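Local coordinates for protein 5-formaminoimidazole-4-carboxamide-1-(Beta)-D-ribofuranosyl 5'-monophosphate synthetase (Thermococcus kodakarensis, PDB 2PBZ) that binds ATP and, as a member of the ATP-grasp ligases, probably uses it with magnesium or manganese to form a carbon-nitrogen bond in IMP biosynthesis, at residues V169-H174 with L187-R192; S10-Q15 with S267-G272; E191-A196 with G213-A218. All blocks are in the same frame, centred on the assembly; numbering follows the deposited sequence.

Contact 1 of 3, residues V169-H174 with L187-R192. With ATP (adenosine-5'-triphosphate), chain D.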
loop_
_atom_site.group_PDB
_atom_site.type_symbol
_atom_site.label_atom_id
_atom_site.label_comp_id
_atom_site.label_asym_id
_atom_site.label_seq_id
_atom_site.Cartn_x
_atom_site.Cartn_y
_atom_site.Cartn_z
ATOM N N VAL A 169 -1.389 -8.745 13.492
ATOM C CA VAL A 169 -2.122 -8.074 12.440
ATOM C C VAL A 169 -3.629 -7.911 12.628
ATOM O O VAL A 169 -4.396 -8.877 12.808
ATOM C CB VAL A 169 -1.869 -8.741 11.064
ATOM C CG1 VAL A 169 -2.436 -10.131 11.033
ATOM C CG2 VAL A 169 -2.482 -7.882 9.969
ATOM N N TYR A 170 -4.040 -6.651 12.574
ATOM C CA TYR A 170 -5.432 -6.284 12.703
ATOM C C TYR A 170 -5.947 -5.912 11.328
ATOM O O TYR A 170 -5.443 -4.999 10.672
ATOM C CB TYR A 170 -5.582 -5.148 13.715
ATOM C CG TYR A 170 -5.537 -5.704 15.113
ATOM C CD1 TYR A 170 -4.354 -6.233 15.632
ATOM C CD2 TYR A 170 -6.705 -5.841 15.868
ATOM C CE1 TYR A 170 -4.336 -6.896 16.858
ATOM C CE2 TYR A 170 -6.695 -6.506 17.093
ATOM C CZ TYR A 170 -5.513 -7.035 17.580
ATOM O OH TYR A 170 -5.514 -7.733 18.765
ATOM N N LEU A 171 -6.953 -6.666 10.903
ATOM C CA LEU A 171 -7.551 -6.513 9.595
ATOM C C LEU A 171 -8.949 -5.943 9.629
ATOM O O LEU A 171 -9.785 -6.341 10.430
ATOM C CB LEU A 171 -7.557 -7.875 8.912
ATOM C CG LEU A 171 -6.158 -8.496 8.855
ATOM C CD1 LEU A 171 -6.281 -9.987 8.540
ATOM C CD2 LEU A 171 -5.303 -7.769 7.814
ATOM N N TYR A 172 -9.194 -5.011 8.727
ATOM C CA TYR A 172 -10.483 -4.363 8.647
ATOM C C TYR A 172 -11.103 -4.683 7.292
ATOM O O TYR A 172 -10.721 -4.130 6.264
ATOM C CB TYR A 172 -10.298 -2.856 8.875
ATOM C CG TYR A 172 -9.631 -2.572 10.198
ATOM C CD1 TYR A 172 -8.279 -2.856 10.388
ATOM C CD2 TYR A 172 -10.368 -2.136 11.297
ATOM C CE1 TYR A 172 -7.679 -2.730 11.647
ATOM C CE2 TYR A 172 -9.774 -1.999 12.565
ATOM C CZ TYR A 172 -8.429 -2.305 12.735
ATOM O OH TYR A 172 -7.850 -2.221 13.985
ATOM N N VAL A 173 -12.064 -5.600 7.306
ATOM C CA VAL A 173 -12.717 -6.037 6.086
ATOM C C VAL A 173 -13.892 -5.161 5.716
ATOM O O VAL A 173 -14.789 -4.936 6.511
ATOM C CB VAL A 173 -13.193 -7.492 6.217
ATOM C CG1 VAL A 173 -13.544 -8.055 4.834
ATOM C CG2 VAL A 173 -12.103 -8.322 6.885
ATOM N N HIS A 174 -13.887 -4.686 4.488
ATOM C CA HIS A 174 -14.936 -3.814 3.998
ATOM C C HIS A 174 -15.940 -4.567 3.124
ATOM O O HIS A 174 -15.557 -5.309 2.213
ATOM C CB HIS A 174 -14.290 -2.673 3.208
ATOM C CG HIS A 174 -13.210 -1.966 3.967
ATOM N ND1 HIS A 174 -13.477 -1.125 5.027
ATOM C CD2 HIS A 174 -11.861 -2.030 3.868
ATOM C CE1 HIS A 174 -12.338 -0.705 5.550
ATOM N NE2 HIS A 174 -11.343 -1.241 4.868
ATOM N N LEU A 187 -15.141 -5.881 -0.745
ATOM C CA LEU A 187 -14.379 -4.920 -1.521
ATOM C C LEU A 187 -13.000 -4.472 -1.069
ATOM O O LEU A 187 -12.364 -3.679 -1.734
ATOM C CB LEU A 187 -15.258 -3.690 -1.773
ATOM C CG LEU A 187 -16.526 -4.053 -2.557
ATOM C CD1 LEU A 187 -17.419 -2.862 -2.669
ATOM C CD2 LEU A 187 -16.161 -4.553 -3.939
ATOM N N GLY A 188 -12.520 -4.972 0.048
ATOM C CA GLY A 188 -11.196 -4.571 0.461
ATOM C C GLY A 188 -10.836 -4.980 1.862
ATOM O O GLY A 188 -11.688 -5.372 2.658
ATOM N N VAL A 189 -9.546 -4.911 2.147
ATOM C CA VAL A 189 -9.045 -5.222 3.469
ATOM C C VAL A 189 -8.028 -4.144 3.793
ATOM O O VAL A 189 -7.051 -3.932 3.084
ATOM C CB VAL A 189 -8.364 -6.601 3.561
ATOM C CG1 VAL A 189 -7.960 -6.855 5.005
ATOM C CG2 VAL A 189 -9.303 -7.692 3.062
ATOM N N ASP A 190 -8.289 -3.480 4.900
ATOM C CA ASP A 190 -7.489 -2.394 5.370
ATOM C C ASP A 190 -6.643 -2.803 6.564
ATOM O O ASP A 190 -6.909 -3.793 7.228
ATOM C CB ASP A 190 -8.445 -1.258 5.748
ATOM C CG ASP A 190 -7.746 -0.098 6.379
ATOM O OD1 ASP A 190 -6.950 0.560 5.664
ATOM O OD2 ASP A 190 -7.986 0.151 7.587
ATOM N N GLU A 191 -5.609 -2.015 6.812
ATOM C CA GLU A 191 -4.707 -2.194 7.939
ATOM C C GLU A 191 -4.463 -0.779 8.464
ATOM O O GLU A 191 -4.079 0.096 7.692
ATOM C CB GLU A 191 -3.406 -2.822 7.458
ATOM C CG GLU A 191 -2.340 -2.932 8.517
ATOM C CD GLU A 191 -1.253 -3.923 8.130
ATOM O OE1 GLU A 191 -0.647 -3.758 7.039
ATOM O OE2 GLU A 191 -1.026 -4.862 8.933
ATOM N N ARG A 192 -4.709 -0.546 9.752
ATOM C CA ARG A 192 -4.536 0.783 10.337
ATOM C C ARG A 192 -3.080 1.202 10.568
ATOM O O ARG A 192 -2.203 0.371 10.851
ATOM C CB ARG A 192 -5.260 0.882 11.693
ATOM C CG ARG A 192 -6.695 0.388 11.732
ATOM C CD ARG A 192 -7.704 1.444 11.332
ATOM N NE ARG A 192 -8.571 0.974 10.261
ATOM C CZ ARG A 192 -9.890 0.861 10.351
ATOM N NH1 ARG A 192 -10.512 1.183 11.480
ATOM N NH2 ARG A 192 -10.576 0.436 9.304
HETATM P PG ATP D . -13.179 3.687 18.470
HETATM O O1G ATP D . -14.233 2.756 19.058
HETATM O O2G ATP D . -13.181 5.098 19.340
HETATM O O3G ATP D . -13.519 4.011 16.899
HETATM P PB ATP D . -11.667 1.573 17.715
HETATM O O1B ATP D . -12.661 0.624 18.270
HETATM O O2B ATP D . -11.979 1.862 16.147
HETATM O O3B ATP D . -11.706 2.975 18.563
HETATM P PA ATP D . -9.753 -0.408 17.164
HETATM O O1A ATP D . -9.945 -0.376 15.696
HETATM O O2A ATP D . -10.593 -1.615 17.810
HETATM O O3A ATP D . -10.157 1.023 17.897
HETATM O "O5'" ATP D . -8.192 -0.519 17.544
HETATM C "C5'" ATP D . -7.584 -1.624 16.947
HETATM C "C4'" ATP D . -6.128 -1.521 17.384
HETATM O "O4'" ATP D . -5.985 -1.587 18.842
HETATM C "C3'" ATP D . -5.257 -2.614 16.766
HETATM O "O3'" ATP D . -4.270 -2.018 15.964
HETATM C "C2'" ATP D . -4.654 -3.387 17.917
HETATM O "O2'" ATP D . -3.218 -3.278 17.889
HETATM C "C1'" ATP D . -5.258 -2.787 19.201
HETATM N N9 ATP D . -6.148 -3.813 19.791
HETATM C C8 ATP D . -7.525 -3.877 19.720
HETATM N N7 ATP D . -7.967 -4.912 20.353
HETATM C C5 ATP D . -6.913 -5.597 20.870
HETATM C C6 ATP D . -6.761 -6.783 21.656
HETATM N N6 ATP D . -7.893 -7.510 22.037
HETATM N N1 ATP D . -5.490 -7.186 22.008
HETATM C C2 ATP D . -4.393 -6.492 21.646
HETATM N N3 ATP D . -4.505 -5.372 20.915
HETATM C C4 ATP D . -5.725 -4.896 20.524
HETATM O O HOH W 1 -4.021 -2.609 11.410
#
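Tyr-172 and Arg-192 stack on one side of a buried beta hairpin, formed where strand 170-178 turns back as strand 183-194 in the middle of a five-stranded antiparallel sheet. The guanidinium lies nearly flat over one face of the phenol ring, its plane 20° from the ring plane, a cation-pi contact whose spacing is probably too tight in the model. Arg-192 bends early, at chi2 (-86°), which brings CD above the ring as a CH-pi neighbour. Arg-192 turns its NE and NH2 side to Asp-190, both nitrogens donating to OD2, NE at 2.9 Å and NH2 at 3.1 Å, while NH2 also forms a salt bridge with Asp-270. The sheet belongs to the ATP-grasp fold, and this face of it meets the nucleotide. Tyr-172 OH donates to ATP O1A at a long 3.3 Å, and ATP C2' sits over the centre of the Tyr-170 ring, whose OH is bonded to Ile-166. Along the backbones, Tyr-172 and Asp-190 form a hydrogen-bonded pair, Asp-190 N lying 2.9 Å from Tyr-172 O. Val-173 and Val-189 form the next, non-hydrogen-bonded pair, and toward the ATP one water bridges Tyr-170 O and Arg-192 N.

Contact 2 of 3, residues S10-Q15 with S267-G272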
loop_
_atom_site.group_PDB
_atom_site.type_symbol
_atom_site.label_atom_id
_atom_site.label_comp_id
_atom_site.label_asym_id
_atom_site.label_seq_id
_atom_site.Cartn_x
_atom_site.Cartn_y
_atom_site.Cartn_z
ATOM N N SER A 10 -15.147 15.442 6.541
ATOM C CA SER A 10 -14.230 14.752 7.437
ATOM C C SER A 10 -14.413 13.266 7.214
ATOM O O SER A 10 -15.240 12.850 6.399
ATOM C CB SER A 10 -14.540 15.071 8.891
ATOM O OG SER A 10 -15.825 14.590 9.233
ATOM N N HIS A 11 -13.635 12.475 7.949
ATOM C CA HIS A 11 -13.674 11.019 7.860
ATOM C C HIS A 11 -13.384 10.455 6.458
ATOM O O HIS A 11 -12.280 9.994 6.181
ATOM C CB HIS A 11 -15.028 10.493 8.345
ATOM C CG HIS A 11 -15.087 8.999 8.452
ATOM N ND1 HIS A 11 -14.547 8.304 9.512
ATOM C CD2 HIS A 11 -15.574 8.063 7.602
ATOM C CE1 HIS A 11 -14.701 7.008 9.311
ATOM N NE2 HIS A 11 -15.321 6.835 8.159
ATOM N N SER A 12 -14.379 10.485 5.584
ATOM C CA SER A 12 -14.215 9.954 4.241
ATOM C C SER A 12 -15.063 10.688 3.213
ATOM O O SER A 12 -15.530 10.082 2.258
ATOM C CB SER A 12 -14.594 8.477 4.242
ATOM O OG SER A 12 -15.921 8.319 4.693
ATOM N N SER A 13 -15.257 11.989 3.416
ATOM C CA SER A 13 -16.053 12.792 2.509
ATOM C C SER A 13 -15.382 12.998 1.168
ATOM O O SER A 13 -16.061 13.254 0.173
ATOM C CB SER A 13 -16.369 14.150 3.132
ATOM O OG SER A 13 -15.204 14.926 3.360
ATOM N N LEU A 14 -14.057 12.882 1.137
ATOM C CA LEU A 14 -13.300 13.057 -0.100
ATOM C C LEU A 14 -13.610 11.915 -1.032
ATOM O O LEU A 14 -13.932 12.105 -2.205
ATOM C CB LEU A 14 -11.804 13.083 0.192
ATOM C CG LEU A 14 -11.366 14.268 1.056
ATOM C CD1 LEU A 14 -9.926 14.095 1.478
ATOM C CD2 LEU A 14 -11.552 15.564 0.280
ATOM N N GLN A 15 -13.498 10.712 -0.486
ATOM C CA GLN A 15 -13.776 9.488 -1.211
ATOM C C GLN A 15 -15.237 9.521 -1.662
ATOM O O GLN A 15 -15.553 9.255 -2.818
ATOM C CB GLN A 15 -13.553 8.315 -0.273
ATOM C CG GLN A 15 -13.676 6.971 -0.903
ATOM C CD GLN A 15 -13.867 5.880 0.130
ATOM O OE1 GLN A 15 -13.587 6.070 1.320
ATOM N NE2 GLN A 15 -14.345 4.734 -0.315
ATOM N N SER A 267 -20.766 0.306 11.214
ATOM C CA SER A 267 -22.130 0.286 10.720
ATOM C C SER A 267 -22.309 1.258 9.571
ATOM O O SER A 267 -23.427 1.567 9.193
ATOM C CB SER A 267 -23.117 0.588 11.854
ATOM O OG SER A 267 -22.813 1.804 12.521
ATOM N N ARG A 268 -21.191 1.716 9.013
ATOM C CA ARG A 268 -21.176 2.653 7.882
ATOM C C ARG A 268 -19.816 2.594 7.198
ATOM O O ARG A 268 -18.978 1.793 7.590
ATOM C CB ARG A 268 -21.475 4.074 8.366
ATOM C CG ARG A 268 -20.886 4.409 9.723
ATOM C CD ARG A 268 -19.390 4.494 9.668
ATOM N NE ARG A 268 -18.816 4.599 10.996
ATOM C CZ ARG A 268 -17.514 4.624 11.222
ATOM N NH1 ARG A 268 -16.667 4.554 10.201
ATOM N NH2 ARG A 268 -17.056 4.722 12.463
ATOM N N ILE A 269 -19.598 3.421 6.180
ATOM C CA ILE A 269 -18.315 3.425 5.480
ATOM C C ILE A 269 -17.211 3.583 6.512
ATOM O O ILE A 269 -17.108 4.588 7.199
ATOM C CB ILE A 269 -18.257 4.533 4.416
ATOM C CG1 ILE A 269 -16.934 4.450 3.664
ATOM C CG2 ILE A 269 -18.458 5.900 5.052
ATOM C CD1 ILE A 269 -16.922 5.279 2.425
ATOM N N ASP A 270 -16.385 2.554 6.602
ATOM C CA ASP A 270 -15.320 2.455 7.581
ATOM C C ASP A 270 -14.184 3.477 7.672
ATOM O O ASP A 270 -13.811 3.893 8.782
ATOM C CB ASP A 270 -14.744 1.044 7.507
ATOM C CG ASP A 270 -13.536 0.878 8.364
ATOM O OD1 ASP A 270 -12.440 1.269 7.904
ATOM O OD2 ASP A 270 -13.688 0.375 9.497
ATOM N N GLY A 271 -13.618 3.885 6.546
ATOM C CA GLY A 271 -12.526 4.840 6.628
ATOM C C GLY A 271 -11.259 4.204 6.084
ATOM O O GLY A 271 -10.439 4.864 5.435
ATOM N N GLY A 272 -11.099 2.910 6.365
ATOM C CA GLY A 272 -9.965 2.174 5.847
ATOM C C GLY A 272 -10.268 1.971 4.377
ATOM O O GLY A 272 -9.483 1.385 3.632
#
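His-11 and Arg-268 converge on a single carbonyl, Ile-269 O, with ring and guanidinium planes at 90° to each other. The contact joins the turn between strand 5-8 and helix 13-22, a beta-alpha unit of the Rossmann-like N-terminal part, to the loop that follows strand 261-266 in the ATP-grasp part. That loop holds an Asx turn, in which Asp-270 OD1 accepts the backbone N-H of Gly-272; the same OD1 is salt-bridged to Arg-192. CG of His-11 is anti to the backbone N (chi1 -173°), which carries it toward the loop; NE2 of His-11 donates to Ile-269 O at 3.0 Å, with the N-H moderately bent. Arg-268 NH1 donates to the same oxygen, also at 3.0 Å, more nearly straight but from above the carbonyl plane. The two donors approach from opposite faces of that plane, a double grip that holds the oxygen between them. NH1 adds a weak bond to Asp-270 O, and the guanidinium is also tied through NE to Glu-96 in a salt bridge.

Beside this polar cluster, Ile-269 provides the apolar half of the interface. Its CG2 lies 3.5 Å from Ser-12 OG, and CD1, carried outward by an extended chain, meets the amide end of Gln-15 tip to tip; Met-290 of helix 290-302 touches both Ile-269 and Gln-15. Gly-271 has backbone angles that would press a side chain against the preceding carbonyl O, and a beta carbon there would also stand a tight 3.2 Å from His-11 CE1.

Contact 3 of 3, residues E191-A196 with G213-A218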
loop_
_atom_site.group_PDB
_atom_site.type_symbol
_atom_site.label_atom_id
_atom_site.label_comp_id
_atom_site.label_asym_id
_atom_site.label_seq_id
_atom_site.Cartn_x
_atom_site.Cartn_y
_atom_site.Cartn_z
ATOM N N GLU A 191 -5.609 -2.015 6.812
ATOM C CA GLU A 191 -4.707 -2.194 7.939
ATOM C C GLU A 191 -4.463 -0.779 8.464
ATOM O O GLU A 191 -4.079 0.096 7.692
ATOM C CB GLU A 191 -3.406 -2.822 7.458
ATOM C CG GLU A 191 -2.340 -2.932 8.517
ATOM C CD GLU A 191 -1.253 -3.923 8.130
ATOM O OE1 GLU A 191 -0.647 -3.758 7.039
ATOM O OE2 GLU A 191 -1.026 -4.862 8.933
ATOM N N ARG A 192 -4.709 -0.546 9.752
ATOM C CA ARG A 192 -4.536 0.783 10.337
ATOM C C ARG A 192 -3.080 1.202 10.568
ATOM O O ARG A 192 -2.203 0.371 10.851
ATOM C CB ARG A 192 -5.260 0.882 11.693
ATOM C CG ARG A 192 -6.695 0.388 11.732
ATOM C CD ARG A 192 -7.704 1.444 11.332
ATOM N NE ARG A 192 -8.571 0.974 10.261
ATOM C CZ ARG A 192 -9.890 0.861 10.351
ATOM N NH1 ARG A 192 -10.512 1.183 11.480
ATOM N NH2 ARG A 192 -10.576 0.436 9.304
ATOM N N VAL A 193 -2.828 2.499 10.422
ATOM C CA VAL A 193 -1.514 3.067 10.693
ATOM C C VAL A 193 -1.743 3.785 12.019
ATOM O O VAL A 193 -2.431 4.794 12.080
ATOM C CB VAL A 193 -1.039 4.078 9.610
ATOM C CG1 VAL A 193 0.357 4.615 9.978
ATOM C CG2 VAL A 193 -0.975 3.403 8.263
ATOM N N LEU A 194 -1.189 3.217 13.084
ATOM C CA LEU A 194 -1.330 3.759 14.430
ATOM C C LEU A 194 -0.100 4.515 14.869
ATOM O O LEU A 194 0.970 4.374 14.265
ATOM C CB LEU A 194 -1.603 2.616 15.415
ATOM C CG LEU A 194 -3.060 2.175 15.601
ATOM C CD1 LEU A 194 -3.767 2.076 14.266
ATOM C CD2 LEU A 194 -3.075 0.845 16.332
ATOM N N ILE A 195 -0.239 5.323 15.916
ATOM C CA ILE A 195 0.907 6.069 16.373
ATOM C C ILE A 195 1.732 5.088 17.169
ATOM O O ILE A 195 2.874 5.351 17.531
ATOM C CB ILE A 195 0.487 7.319 17.184
ATOM C CG1 ILE A 195 0.112 6.994 18.611
ATOM C CG2 ILE A 195 -0.723 7.941 16.530
ATOM C CD1 ILE A 195 -0.541 8.194 19.293
ATOM N N ALA A 196 1.139 3.923 17.406
ATOM C CA ALA A 196 1.829 2.888 18.149
ATOM C C ALA A 196 3.014 2.314 17.372
ATOM O O ALA A 196 3.514 1.263 17.723
ATOM C CB ALA A 196 0.873 1.792 18.551
ATOM N N GLY A 213 -3.720 6.859 9.750
ATOM C CA GLY A 213 -4.060 6.564 8.367
ATOM C C GLY A 213 -4.414 5.107 8.129
ATOM O O GLY A 213 -4.646 4.346 9.069
ATOM N N ASN A 214 -4.441 4.715 6.862
ATOM C CA ASN A 214 -4.801 3.360 6.503
ATOM C C ASN A 214 -3.950 2.840 5.346
ATOM O O ASN A 214 -3.620 3.589 4.434
ATOM C CB ASN A 214 -6.281 3.324 6.101
ATOM C CG ASN A 214 -7.200 3.894 7.174
ATOM O OD1 ASN A 214 -7.659 3.180 8.064
ATOM N ND2 ASN A 214 -7.462 5.190 7.095
ATOM N N ARG A 215 -3.610 1.550 5.394
ATOM C CA ARG A 215 -2.828 0.893 4.341
ATOM C C ARG A 215 -3.678 -0.180 3.660
ATOM O O ARG A 215 -4.238 -1.050 4.335
ATOM C CB ARG A 215 -1.589 0.168 4.896
ATOM C CG ARG A 215 -0.548 0.990 5.619
ATOM C CD ARG A 215 0.658 0.105 5.909
ATOM N NE ARG A 215 1.641 0.708 6.812
ATOM C CZ ARG A 215 1.520 0.768 8.138
ATOM N NH1 ARG A 215 0.444 0.261 8.740
ATOM N NH2 ARG A 215 2.489 1.331 8.870
ATOM N N ALA A 216 -3.765 -0.142 2.336
ATOM C CA ALA A 216 -4.514 -1.168 1.624
ATOM C C ALA A 216 -3.643 -2.425 1.655
ATOM O O ALA A 216 -2.433 -2.357 1.414
ATOM C CB ALA A 216 -4.774 -0.745 0.179
ATOM N N ILE A 217 -4.249 -3.568 1.964
ATOM C CA ILE A 217 -3.514 -4.825 2.033
ATOM C C ILE A 217 -4.190 -5.947 1.255
ATOM O O ILE A 217 -5.398 -6.144 1.359
ATOM C CB ILE A 217 -3.314 -5.265 3.520
ATOM C CG1 ILE A 217 -3.097 -6.773 3.606
ATOM C CG2 ILE A 217 -4.511 -4.880 4.356
ATOM C CD1 ILE A 217 -2.924 -7.274 5.022
ATOM N N ALA A 218 -3.414 -6.666 0.457
ATOM C CA ALA A 218 -3.950 -7.787 -0.303
ATOM C C ALA A 218 -3.861 -9.025 0.588
ATOM O O ALA A 218 -2.795 -9.614 0.770
ATOM C CB ALA A 218 -3.156 -7.994 -1.586
#
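Arg-215 leaves its strand with CG anti to the carbonyl carbon (chi1 -61°) and runs extended to NE before chi4 (79°) turns CZ out of that line; Val-193, for its part, carries CG2 anti to its own carbonyl carbon. The two side chains cross at about a right angle, and Val-193 CG2 lies over one face of the guanidinium, 3.5 Å above its plane and offset toward the rim. The same methyl touches the start of the arm, Arg-215 CG lying 3.6 Å from Val-193 CG2. Glu-191 is on the same face of the sheet as Val-193 and Arg-215, but its OE1 stays 4.5 Å from Arg-215 NH1, well out of the guanidinium plane, so within the chain the two share only an attraction of charges. Each finds its salt-bridge partner in another chain: Arg-215 NH2 meets Glu-191 of the third subunit, while Glu-191 OE1 meets Arg-215 of the second subunit. An alanine in place of Arg-215 would remove the arm from CG outward and would probably leave Val-193 CG2 with a gap beside it and Glu-191 of the third subunit without this charged mate.

The backbones are antiparallel neighbours, strand 211-216 being an edge strand of the five-stranded sheet within the chain, and Gly-213 and Asn-214 carry the sheet on into the third subunit. Arg-215 N is 2.8 Å from Glu-191 O in a hydrogen-bonded pair. Val-193 N donates to Gly-213 O at 2.9 Å, whereas the return bond, from Gly-213 N to Val-193 O, is weak. On the other face, Arg-192, its guanidinium salt-bridged to Asp-270, lies side by side with Asn-214, pointing the same way. Farther along the same segment, Ile-217 CG2 packs 3.9 Å from Glu-191 CB.

Contacts 1 and 3 are neighbours in one antiparallel sheet, their centres about 8 Å apart: strand 183-194 pairs with 170-178 on one flank and with 211-216 on the other, and Glu-191 and Arg-192 serve both. Contact 2 lies about 14 Å from each, centre to centre, and joins residues 10-15 to a loop that follows 261-266, a strand at the far end of the same sheet. Along the chain contact 1 precedes contact 3, and both are nested inside the long loop closed by contact 2. A salt bridge from Arg-192 to Asp-270 links all three, so the ATP-facing sheet, the subunit interface and the junction with the N-terminal part are directly connected.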